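Local coordinates for protein RNA-dependent RNA polymerase (Farallon virus, PDB 6DX5) that probably cleaves ubiquitin from host proteins with its N-terminal viral OTU protease domain, the part described here, while the whole L protein is expected to copy viral RNA, at residues 24-29 and 178-183; 35-40 and 172-177; 139-144 and 152-157. All blocks are in the same frame, centred on the assembly; numbering follows the deposited sequence.

Interaction 1. Residues 24-29 and 178-183; sequences DFFERI and LKLINQ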
loop_
_atom_site.group_PDB
_atom_site.type_symbol
_atom_site.label_atom_id
_atom_site.label_comp_id
_atom_site.label_asym_id
_atom_site.label_seq_id
_atom_site.Cartn_x
_atom_site.Cartn_y
_atom_site.Cartn_z
ATOM N N ASP A 24 -18.388 -16.635 -5.312
ATOM C CA ASP A 24 -19.618 -16.324 -6.045
ATOM C C ASP A 24 -19.388 -15.783 -7.460
ATOM O O ASP A 24 -20.348 -15.740 -8.234
ATOM C CB ASP A 24 -20.480 -15.288 -5.296
ATOM C CG ASP A 24 -20.950 -15.748 -3.888
ATOM O OD1 ASP A 24 -21.157 -14.848 -3.041
ATOM O OD2 ASP A 24 -21.133 -16.968 -3.625
ATOM N N PHE A 25 -18.171 -15.326 -7.796
ATOM C CA PHE A 25 -17.856 -14.742 -9.102
ATOM C C PHE A 25 -16.676 -15.394 -9.807
ATOM O O PHE A 25 -16.582 -15.277 -11.031
ATOM C CB PHE A 25 -17.574 -13.220 -8.966
ATOM C CG PHE A 25 -18.768 -12.442 -8.469
ATOM C CD1 PHE A 25 -19.685 -11.919 -9.366
ATOM C CD2 PHE A 25 -19.022 -12.309 -7.103
ATOM C CE1 PHE A 25 -20.836 -11.259 -8.913
ATOM C CE2 PHE A 25 -20.178 -11.640 -6.631
ATOM C CZ PHE A 25 -21.082 -11.117 -7.536
ATOM N N PHE A 26 -15.781 -16.082 -9.095
ATOM C CA PHE A 26 -14.557 -16.600 -9.678
ATOM C C PHE A 26 -14.340 -18.054 -9.299
ATOM O O PHE A 26 -14.713 -18.507 -8.211
ATOM C CB PHE A 26 -13.318 -15.860 -9.207
ATOM C CG PHE A 26 -13.303 -14.392 -9.510
ATOM C CD1 PHE A 26 -12.750 -13.926 -10.705
ATOM C CD2 PHE A 26 -13.778 -13.466 -8.581
ATOM C CE1 PHE A 26 -12.708 -12.561 -10.989
ATOM C CE2 PHE A 26 -13.716 -12.081 -8.858
ATOM C CZ PHE A 26 -13.186 -11.643 -10.078
ATOM N N GLU A 27 -13.683 -18.770 -10.188
ATOM C CA GLU A 27 -13.051 -20.015 -9.808
ATOM C C GLU A 27 -11.593 -19.672 -9.502
ATOM O O GLU A 27 -11.006 -18.807 -10.139
ATOM C CB GLU A 27 -13.214 -21.072 -10.908
ATOM C CG GLU A 27 -12.033 -21.270 -11.766
ATOM C CD GLU A 27 -12.143 -22.478 -12.695
ATOM O OE1 GLU A 27 -12.779 -22.374 -13.749
ATOM O OE2 GLU A 27 -11.596 -23.528 -12.356
ATOM N N ARG A 28 -11.068 -20.230 -8.436
ATOM C CA ARG A 28 -9.715 -19.947 -7.992
ATOM C C ARG A 28 -8.821 -21.119 -8.402
ATOM O O ARG A 28 -9.202 -22.297 -8.226
ATOM C CB ARG A 28 -9.714 -19.772 -6.468
ATOM C CG ARG A 28 -8.315 -19.480 -5.889
ATOM C CD ARG A 28 -7.694 -20.734 -5.368
ATOM N NE ARG A 28 -8.473 -21.152 -4.201
ATOM C CZ ARG A 28 -8.200 -20.717 -2.978
ATOM N NH1 ARG A 28 -7.153 -19.910 -2.832
ATOM N NH2 ARG A 28 -8.931 -21.080 -1.932
ATOM N N ILE A 29 -7.662 -20.819 -8.977
ATOM C CA ILE A 29 -6.718 -21.843 -9.431
ATOM C C ILE A 29 -5.471 -21.707 -8.571
ATOM O O ILE A 29 -4.820 -20.661 -8.564
ATOM C CB ILE A 29 -6.386 -21.721 -10.926
ATOM C CG1 ILE A 29 -7.661 -21.854 -11.770
ATOM C CG2 ILE A 29 -5.427 -22.819 -11.349
ATOM C CD1 ILE A 29 -8.303 -20.543 -12.091
ATOM N N LEU A 178 -7.348 -16.221 -10.384
ATOM C CA LEU A 178 -8.830 -16.230 -10.409
ATOM C C LEU A 178 -9.327 -16.173 -11.851
ATOM O O LEU A 178 -8.837 -15.368 -12.638
ATOM C CB LEU A 178 -9.435 -15.023 -9.680
ATOM C CG LEU A 178 -9.223 -14.900 -8.175
ATOM C CD1 LEU A 178 -9.754 -13.602 -7.669
ATOM C CD2 LEU A 178 -9.891 -16.096 -7.457
ATOM N N LYS A 179 -10.282 -17.028 -12.211
ATOM C CA LYS A 179 -10.978 -16.888 -13.488
ATOM C C LYS A 179 -12.440 -16.574 -13.235
ATOM O O LYS A 179 -13.066 -17.146 -12.333
ATOM C CB LYS A 179 -10.847 -18.134 -14.331
ATOM C CG LYS A 179 -9.438 -18.234 -14.869
ATOM C CD LYS A 179 -9.295 -19.322 -15.870
ATOM C CE LYS A 179 -8.022 -19.077 -16.709
ATOM N NZ LYS A 179 -7.712 -20.275 -17.583
ATOM N N LEU A 180 -12.969 -15.643 -14.010
ATOM C CA LEU A 180 -14.348 -15.240 -13.826
ATOM C C LEU A 180 -15.271 -16.367 -14.290
ATOM O O LEU A 180 -15.043 -16.983 -15.336
ATOM C CB LEU A 180 -14.604 -13.959 -14.605
ATOM C CG LEU A 180 -15.705 -13.004 -14.177
ATOM C CD1 LEU A 180 -15.550 -12.546 -12.765
ATOM C CD2 LEU A 180 -15.650 -11.798 -15.072
ATOM N N ILE A 181 -16.319 -16.639 -13.502
ATOM C CA ILE A 181 -17.213 -17.756 -13.815
ATOM C C ILE A 181 -18.019 -17.484 -15.087
ATOM O O ILE A 181 -18.237 -18.394 -15.898
ATOM C CB ILE A 181 -18.139 -18.056 -12.625
ATOM C CG1 ILE A 181 -17.376 -18.584 -11.417
ATOM C CG2 ILE A 181 -19.196 -19.070 -13.004
ATOM C CD1 ILE A 181 -18.305 -18.736 -10.186
ATOM N N ASN A 182 -18.461 -16.238 -15.295
ATOM C CA ASN A 182 -19.392 -15.959 -16.394
ATOM C C ASN A 182 -18.786 -16.250 -17.774
ATOM O O ASN A 182 -19.489 -16.734 -18.676
ATOM C CB ASN A 182 -19.892 -14.515 -16.310
ATOM C CG ASN A 182 -21.139 -14.385 -15.448
ATOM O OD1 ASN A 182 -21.781 -15.390 -15.101
ATOM N ND2 ASN A 182 -21.502 -13.146 -15.113
ATOM N N GLN A 183 -17.496 -15.956 -17.968
ATOM C CA GLN A 183 -16.818 -16.268 -19.234
ATOM C C GLN A 183 -16.010 -17.561 -19.123
ATOM O O GLN A 183 -16.553 -18.659 -19.278
ATOM C CB GLN A 183 -15.903 -15.116 -19.677
ATOM C CG GLN A 183 -16.635 -13.811 -20.006
ATOM C CD GLN A 183 -16.882 -12.942 -18.779
ATOM O OE1 GLN A 183 -17.197 -13.442 -17.691
ATOM N NE2 GLN A 183 -16.741 -11.630 -18.950
#
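The ring of F26 lies between two leucine methyls: L178 CD1 stands 4.1 Å from its centroid over one face, close to the ring normal, and L180 CD1 lies over the opposite face, 3.8 Å from the centroid. The L178 side chain crosses F26 at about a right angle, its CB 3.6 Å from F26 CD1. The CD2 branch of L178 instead packs against R28 CB on the same face of the sheet. E27 and K179 are paired on the other face. The CD1 end of I29 comes to 3.8 Å from K179 CG. Strands 26-29 and 178-180 run antiparallel: E27 N bonds K179 O and K179 N bonds E27 O, each at 2.8 Å. Beyond the strand ends, I181 N donates to F25 O, a nearly straight bond (168° at the hydrogen). The pairing adds strand 26-29 as an outermost strand of the mixed sheet. Strand 166-171 flanks strand 174-180 on its other side and touches F26, R28 and L178, W143 meets the F26 ring, and helix 37-47 packs on I29 and K179 through Y44.

Interaction 2. Residues 35-40 and 172-177; sequences GNCFFR and GAHFDA
The start of helix 37-47 comes up to strand 174-180 most closely where F38 faces F175, their CA atoms 5.3 Å apart. One polar bond joins the two elements: F175 N donates to C37 SG over 3.4 Å, nearly straight at 164°. C37 carries SG between its backbone N and carbonyl carbon (chi1 56°), which places the sulfur close to this N-H and to the imidazole of H174. C37 SG lies 3.6 Å from H174 ND1, and C37 CB approaches CE1 of the same ring, both coming in obliquely. The other ring nitrogen, NE2 of H174, donates to D176 OD2 at 2.8 Å from well above the carboxylate plane. A cysteine at the start of a helix, within GNCFFR, facing a strand histidine that in turn bonds an aspartate is consistent with the Cys-His-Asp arrangement of OTU cysteine proteases, in which these three would form the catalytic triad. D176 has further partners, its OD1 in a salt bridge with R28 and OD2 accepting from V31 N, so H174, R28 and V31 all hold the carboxylate. Beside the C37-H174 contact, the packing turns aromatic. F38 CB sits over one face of the F175 ring, 4.0 Å from its centroid, and the F38 ring presents its edge to F175 in a T-shaped pair, planes at 73°. C37 SG meets the edge of the F175 ring, 3.9 Å from CD2. Helix 126-136 packs on F38 through A129 and L132, while I168 of strand 166-171 touches both phenylalanine side chains.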
loop_
_atom_site.group_PDB
_atom_site.type_symbol
_atom_site.label_atom_id
_atom_site.label_comp_id
_atom_site.label_asym_id
_atom_site.label_seq_id
_atom_site.Cartn_x
_atom_site.Cartn_y
_atom_site.Cartn_z
ATOM N N GLY A 35 8.023 -18.722 -3.193
ATOM C CA GLY A 35 8.156 -17.275 -3.315
ATOM C C GLY A 35 7.829 -16.722 -4.694
ATOM O O GLY A 35 7.701 -15.492 -4.837
ATOM N N ASN A 36 7.687 -17.600 -5.706
ATOM C CA ASN A 36 7.305 -17.198 -7.065
ATOM C C ASN A 36 5.793 -17.246 -7.325
ATOM O O ASN A 36 5.370 -17.112 -8.484
ATOM C CB ASN A 36 8.026 -18.070 -8.090
ATOM C CG ASN A 36 9.489 -17.750 -8.150
ATOM O OD1 ASN A 36 10.373 -18.636 -8.207
ATOM N ND2 ASN A 36 9.769 -16.472 -8.075
ATOM N N CYS A 37 4.967 -17.401 -6.278
ATOM C CA CYS A 37 3.542 -17.634 -6.517
ATOM C C CYS A 37 2.864 -16.460 -7.244
ATOM O O CYS A 37 1.955 -16.702 -8.066
ATOM C CB CYS A 37 2.802 -17.966 -5.207
ATOM S SG CYS A 37 2.977 -16.685 -3.837
ATOM N N PHE A 38 3.260 -15.195 -6.981
ATOM C CA PHE A 38 2.688 -14.105 -7.779
ATOM C C PHE A 38 3.021 -14.289 -9.252
ATOM O O PHE A 38 2.138 -14.213 -10.119
ATOM C CB PHE A 38 3.171 -12.712 -7.342
ATOM C CG PHE A 38 2.677 -11.628 -8.284
ATOM C CD1 PHE A 38 3.496 -11.098 -9.286
ATOM C CD2 PHE A 38 1.349 -11.224 -8.261
ATOM C CE1 PHE A 38 2.999 -10.167 -10.198
ATOM C CE2 PHE A 38 0.857 -10.274 -9.172
ATOM C CZ PHE A 38 1.679 -9.779 -10.139
ATOM N N PHE A 39 4.297 -14.531 -9.564
ATOM C CA PHE A 39 4.654 -14.740 -10.970
ATOM C C PHE A 39 3.903 -15.934 -11.541
ATOM O O PHE A 39 3.462 -15.896 -12.699
ATOM C CB PHE A 39 6.182 -14.917 -11.115
ATOM C CG PHE A 39 6.976 -13.736 -10.605
ATOM C CD1 PHE A 39 6.673 -12.438 -11.038
ATOM C CD2 PHE A 39 7.995 -13.911 -9.663
ATOM C CE1 PHE A 39 7.400 -11.314 -10.567
ATOM C CE2 PHE A 39 8.729 -12.809 -9.176
ATOM C CZ PHE A 39 8.424 -11.490 -9.641
ATOM N N ARG A 40 3.735 -17.008 -10.731
ATOM C CA ARG A 40 3.035 -18.218 -11.199
ATOM C C ARG A 40 1.553 -17.956 -11.441
ATOM O O ARG A 40 0.962 -18.458 -12.422
ATOM C CB ARG A 40 3.166 -19.349 -10.177
ATOM C CG ARG A 40 4.582 -19.910 -10.074
ATOM C CD ARG A 40 4.689 -20.954 -8.923
ATOM N NE ARG A 40 5.985 -21.607 -9.015
ATOM C CZ ARG A 40 6.196 -22.654 -9.800
ATOM N NH1 ARG A 40 5.169 -23.183 -10.490
ATOM N NH2 ARG A 40 7.405 -23.178 -9.892
ATOM N N GLY A 172 -2.834 -13.515 2.815
ATOM C CA GLY A 172 -1.541 -13.256 3.444
ATOM C C GLY A 172 -0.389 -13.095 2.445
ATOM O O GLY A 172 -0.344 -12.181 1.593
ATOM N N ALA A 173 0.605 -13.960 2.574
ATOM C CA ALA A 173 1.738 -13.902 1.663
ATOM C C ALA A 173 1.470 -14.630 0.352
ATOM O O ALA A 173 2.251 -14.473 -0.583
ATOM C CB ALA A 173 2.985 -14.508 2.313
ATOM N N HIS A 174 0.375 -15.388 0.232
ATOM C CA HIS A 174 0.236 -16.287 -0.898
ATOM C C HIS A 174 -0.696 -15.729 -1.978
ATOM O O HIS A 174 -1.787 -15.257 -1.682
ATOM C CB HIS A 174 -0.266 -17.682 -0.435
ATOM C CG HIS A 174 -0.296 -18.664 -1.554
ATOM N ND1 HIS A 174 0.849 -19.109 -2.170
ATOM C CD2 HIS A 174 -1.324 -19.149 -2.296
ATOM C CE1 HIS A 174 0.529 -19.898 -3.192
ATOM N NE2 HIS A 174 -0.786 -19.936 -3.293
ATOM N N PHE A 175 -0.303 -15.885 -3.246
ATOM C CA PHE A 175 -1.114 -15.465 -4.387
ATOM C C PHE A 175 -1.585 -16.688 -5.165
ATOM O O PHE A 175 -0.798 -17.608 -5.399
ATOM C CB PHE A 175 -0.324 -14.556 -5.358
ATOM C CG PHE A 175 0.159 -13.245 -4.755
ATOM C CD1 PHE A 175 -0.574 -12.064 -4.950
ATOM C CD2 PHE A 175 1.394 -13.159 -4.105
ATOM C CE1 PHE A 175 -0.123 -10.815 -4.466
ATOM C CE2 PHE A 175 1.869 -11.913 -3.577
ATOM C CZ PHE A 175 1.102 -10.732 -3.767
ATOM N N ASP A 176 -2.865 -16.700 -5.592
ATOM C CA ASP A 176 -3.387 -17.680 -6.561
ATOM C C ASP A 176 -4.072 -16.936 -7.720
ATOM O O ASP A 176 -4.332 -15.721 -7.637
ATOM C CB ASP A 176 -4.392 -18.655 -5.899
ATOM C CG ASP A 176 -3.728 -19.680 -4.973
ATOM O OD1 ASP A 176 -4.337 -19.982 -3.894
ATOM O OD2 ASP A 176 -2.628 -20.254 -5.342
ATOM N N ALA A 177 -4.423 -17.677 -8.790
ATOM C CA ALA A 177 -5.105 -17.082 -9.943
ATOM C C ALA A 177 -6.613 -17.160 -9.762
ATOM O O ALA A 177 -7.107 -18.048 -9.061
ATOM C CB ALA A 177 -4.693 -17.799 -11.228
#

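Interaction 3. Residues 139-144 and 152-157; sequences TIVIWN and LDVQKF
A beta hairpin formed by strands 140-145 and 151-157, inside the OTU domain, brings residues 139-144 and 152-157 together, with a classic beta bulge near its turn where L152 and D153 both face N144. L152 N bonds N144 O at 2.7 Å, and N144 N bonds D153 O. Farther from the turn, pairs I142-Q155 and I140-F157 are each joined by two backbone bonds. V154 and W143 lie side by side on one sheet face, where V154 CG2 stands over the indole, 3.8 Å from the centroid of its six-membered ring. That methyl also presses on V141 CG1 at 3.5 Å, a tight fit. Farther along, K156 CG packs against T139 CG2, while K156 NZ bonds the carbonyls of G158 and D160. D153 OD1 forms a salt bridge with R170 of the second subunit. On the face with N144 and Q155, chi2 of 102° turns CD of Q155 out of an extended path, and NE2 donates to N144 OD1 at 2.7 Å. D153 OD2, a second acceptor, lies 3.0 Å from N144 OD1 without bonding it. The two amide planes are only 16° apart, and one water accepts from N144 ND2 and donates to Q155 OE1.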
loop_
_atom_site.group_PDB
_atom_site.type_symbol
_atom_site.label_atom_id
_atom_site.label_comp_id
_atom_site.label_asym_id
_atom_site.label_seq_id
_atom_site.Cartn_x
_atom_site.Cartn_y
_atom_site.Cartn_z
ATOM N N THR A 139 -4.460 -4.909 -17.372
ATOM C CA THR A 139 -4.947 -4.602 -16.045
ATOM C C THR A 139 -4.814 -5.827 -15.146
ATOM O O THR A 139 -5.256 -6.937 -15.505
ATOM C CB THR A 139 -6.387 -4.126 -16.136
ATOM O OG1 THR A 139 -6.384 -2.939 -16.932
ATOM C CG2 THR A 139 -6.947 -3.787 -14.752
ATOM N N ILE A 140 -4.225 -5.629 -13.974
ATOM C CA ILE A 140 -4.111 -6.697 -12.984
ATOM C C ILE A 140 -4.883 -6.253 -11.754
ATOM O O ILE A 140 -4.684 -5.125 -11.270
ATOM C CB ILE A 140 -2.640 -7.009 -12.643
ATOM C CG1 ILE A 140 -1.938 -7.439 -13.881
ATOM C CG2 ILE A 140 -2.524 -8.180 -11.596
ATOM C CD1 ILE A 140 -0.380 -7.502 -13.730
ATOM N N VAL A 141 -5.767 -7.128 -11.260
ATOM C CA VAL A 141 -6.554 -6.860 -10.068
ATOM C C VAL A 141 -6.068 -7.778 -8.962
ATOM O O VAL A 141 -5.950 -8.981 -9.176
ATOM C CB VAL A 141 -8.049 -7.079 -10.334
ATOM C CG1 VAL A 141 -8.822 -6.722 -9.142
ATOM C CG2 VAL A 141 -8.483 -6.251 -11.564
ATOM N N ILE A 142 -5.776 -7.217 -7.785
ATOM C CA ILE A 142 -5.321 -7.987 -6.631
ATOM C C ILE A 142 -6.440 -7.953 -5.600
ATOM O O ILE A 142 -6.777 -6.888 -5.076
ATOM C CB ILE A 142 -4.034 -7.435 -6.009
ATOM C CG1 ILE A 142 -2.941 -7.174 -7.059
ATOM C CG2 ILE A 142 -3.551 -8.408 -4.911
ATOM C CD1 ILE A 142 -2.303 -8.392 -7.535
ATOM N N TRP A 143 -7.023 -9.101 -5.299
ATOM C CA TRP A 143 -8.091 -9.184 -4.310
ATOM C C TRP A 143 -7.481 -9.723 -3.017
ATOM O O TRP A 143 -7.010 -10.864 -2.979
ATOM C CB TRP A 143 -9.227 -10.110 -4.781
ATOM C CG TRP A 143 -9.875 -9.766 -6.078
ATOM C CD1 TRP A 143 -9.417 -10.076 -7.328
ATOM C CD2 TRP A 143 -11.072 -8.994 -6.261
ATOM N NE1 TRP A 143 -10.270 -9.570 -8.280
ATOM C CE2 TRP A 143 -11.289 -8.897 -7.650
ATOM C CE3 TRP A 143 -11.985 -8.390 -5.383
ATOM C CZ2 TRP A 143 -12.383 -8.196 -8.202
ATOM C CZ3 TRP A 143 -13.095 -7.708 -5.928
ATOM C CH2 TRP A 143 -13.256 -7.592 -7.323
ATOM N N ASN A 144 -7.479 -8.915 -1.974
ATOM C CA ASN A 144 -6.966 -9.361 -0.694
ATOM C C ASN A 144 -8.124 -9.970 0.084
ATOM O O ASN A 144 -9.115 -9.283 0.371
ATOM C CB ASN A 144 -6.347 -8.186 0.074
ATOM C CG ASN A 144 -5.271 -7.474 -0.727
ATOM O OD1 ASN A 144 -5.481 -6.352 -1.222
ATOM N ND2 ASN A 144 -4.163 -8.143 -0.933
ATOM N N LEU A 152 -11.241 -8.328 1.714
ATOM C CA LEU A 152 -10.942 -7.236 2.644
ATOM C C LEU A 152 -10.813 -5.915 1.883
ATOM O O LEU A 152 -11.394 -4.913 2.284
ATOM C CB LEU A 152 -9.645 -7.516 3.422
ATOM C CG LEU A 152 -9.530 -8.769 4.291
ATOM C CD1 LEU A 152 -8.072 -9.254 4.460
ATOM C CD2 LEU A 152 -10.094 -8.413 5.610
ATOM N N ASP A 153 -10.030 -5.897 0.805
ATOM C CA ASP A 153 -10.012 -4.759 -0.108
ATOM C C ASP A 153 -9.358 -5.234 -1.395
ATOM O O ASP A 153 -8.942 -6.394 -1.509
ATOM C CB ASP A 153 -9.303 -3.535 0.492
ATOM C CG ASP A 153 -7.960 -3.884 1.112
ATOM O OD1 ASP A 153 -7.772 -3.675 2.346
ATOM O OD2 ASP A 153 -7.098 -4.396 0.354
ATOM N N VAL A 154 -9.312 -4.346 -2.390
ATOM C CA VAL A 154 -8.872 -4.751 -3.717
ATOM C C VAL A 154 -8.214 -3.558 -4.393
ATOM O O VAL A 154 -8.671 -2.429 -4.231
ATOM C CB VAL A 154 -10.054 -5.317 -4.533
ATOM C CG1 VAL A 154 -11.170 -4.348 -4.551
ATOM C CG2 VAL A 154 -9.626 -5.678 -5.938
ATOM N N GLN A 155 -7.086 -3.810 -5.084
ATOM C CA GLN A 155 -6.363 -2.854 -5.904
ATOM C C GLN A 155 -6.344 -3.351 -7.341
ATOM O O GLN A 155 -6.417 -4.566 -7.619
ATOM C CB GLN A 155 -4.917 -2.665 -5.464
ATOM C CG GLN A 155 -4.712 -2.319 -4.048
ATOM C CD GLN A 155 -4.270 -3.530 -3.220
ATOM O OE1 GLN A 155 -3.172 -4.132 -3.443
ATOM N NE2 GLN A 155 -5.130 -3.908 -2.263
ATOM N N LYS A 156 -6.180 -2.395 -8.246
ATOM C CA LYS A 156 -6.217 -2.633 -9.688
ATOM C C LYS A 156 -5.121 -1.769 -10.324
ATOM O O LYS A 156 -5.109 -0.556 -10.145
ATOM C CB LYS A 156 -7.605 -2.271 -10.212
ATOM C CG LYS A 156 -7.900 -2.311 -11.711
ATOM C CD LYS A 156 -9.423 -2.170 -11.838
ATOM C CE LYS A 156 -9.919 -0.928 -12.586
ATOM N NZ LYS A 156 -9.107 -0.539 -13.750
ATOM N N PHE A 157 -4.163 -2.395 -10.992
ATOM C CA PHE A 157 -3.184 -1.693 -11.797
ATOM C C PHE A 157 -3.705 -1.709 -13.218
ATOM O O PHE A 157 -3.892 -2.788 -13.782
ATOM C CB PHE A 157 -1.826 -2.373 -11.725
ATOM C CG PHE A 157 -1.232 -2.383 -10.353
ATOM C CD1 PHE A 157 -0.370 -1.366 -9.970
ATOM C CD2 PHE A 157 -1.482 -3.411 -9.461
ATOM C CE1 PHE A 157 0.217 -1.354 -8.718
ATOM C CE2 PHE A 157 -0.890 -3.392 -8.188
ATOM C CZ PHE A 157 -0.033 -2.364 -7.847
HETATM O O HOH W 1 -2.004 -6.620 -1.779
#

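In the fold
After strands 7-10 and 13-16 the chain forms strand 26-29 and then helix 37-47, runs through a largely helical region to the hairpin strands 140-145 and 151-157, and ends in strands 166-171 and 174-180. Interaction 3 closes the shortest loop and is nested inside the loop closed by interaction 2, which is itself nested inside that of interaction 1; none cross. Interactions 1 and 2 share strand 174-180 and meet directly where I29 N approaches A177 O at 2.8 Å. Interaction 3 reaches both through the same mixed sheet: W143 touches L178, and I142 touches F38 and F175. Sheet edge, hairpin and helix 37-47 are thereby tied together.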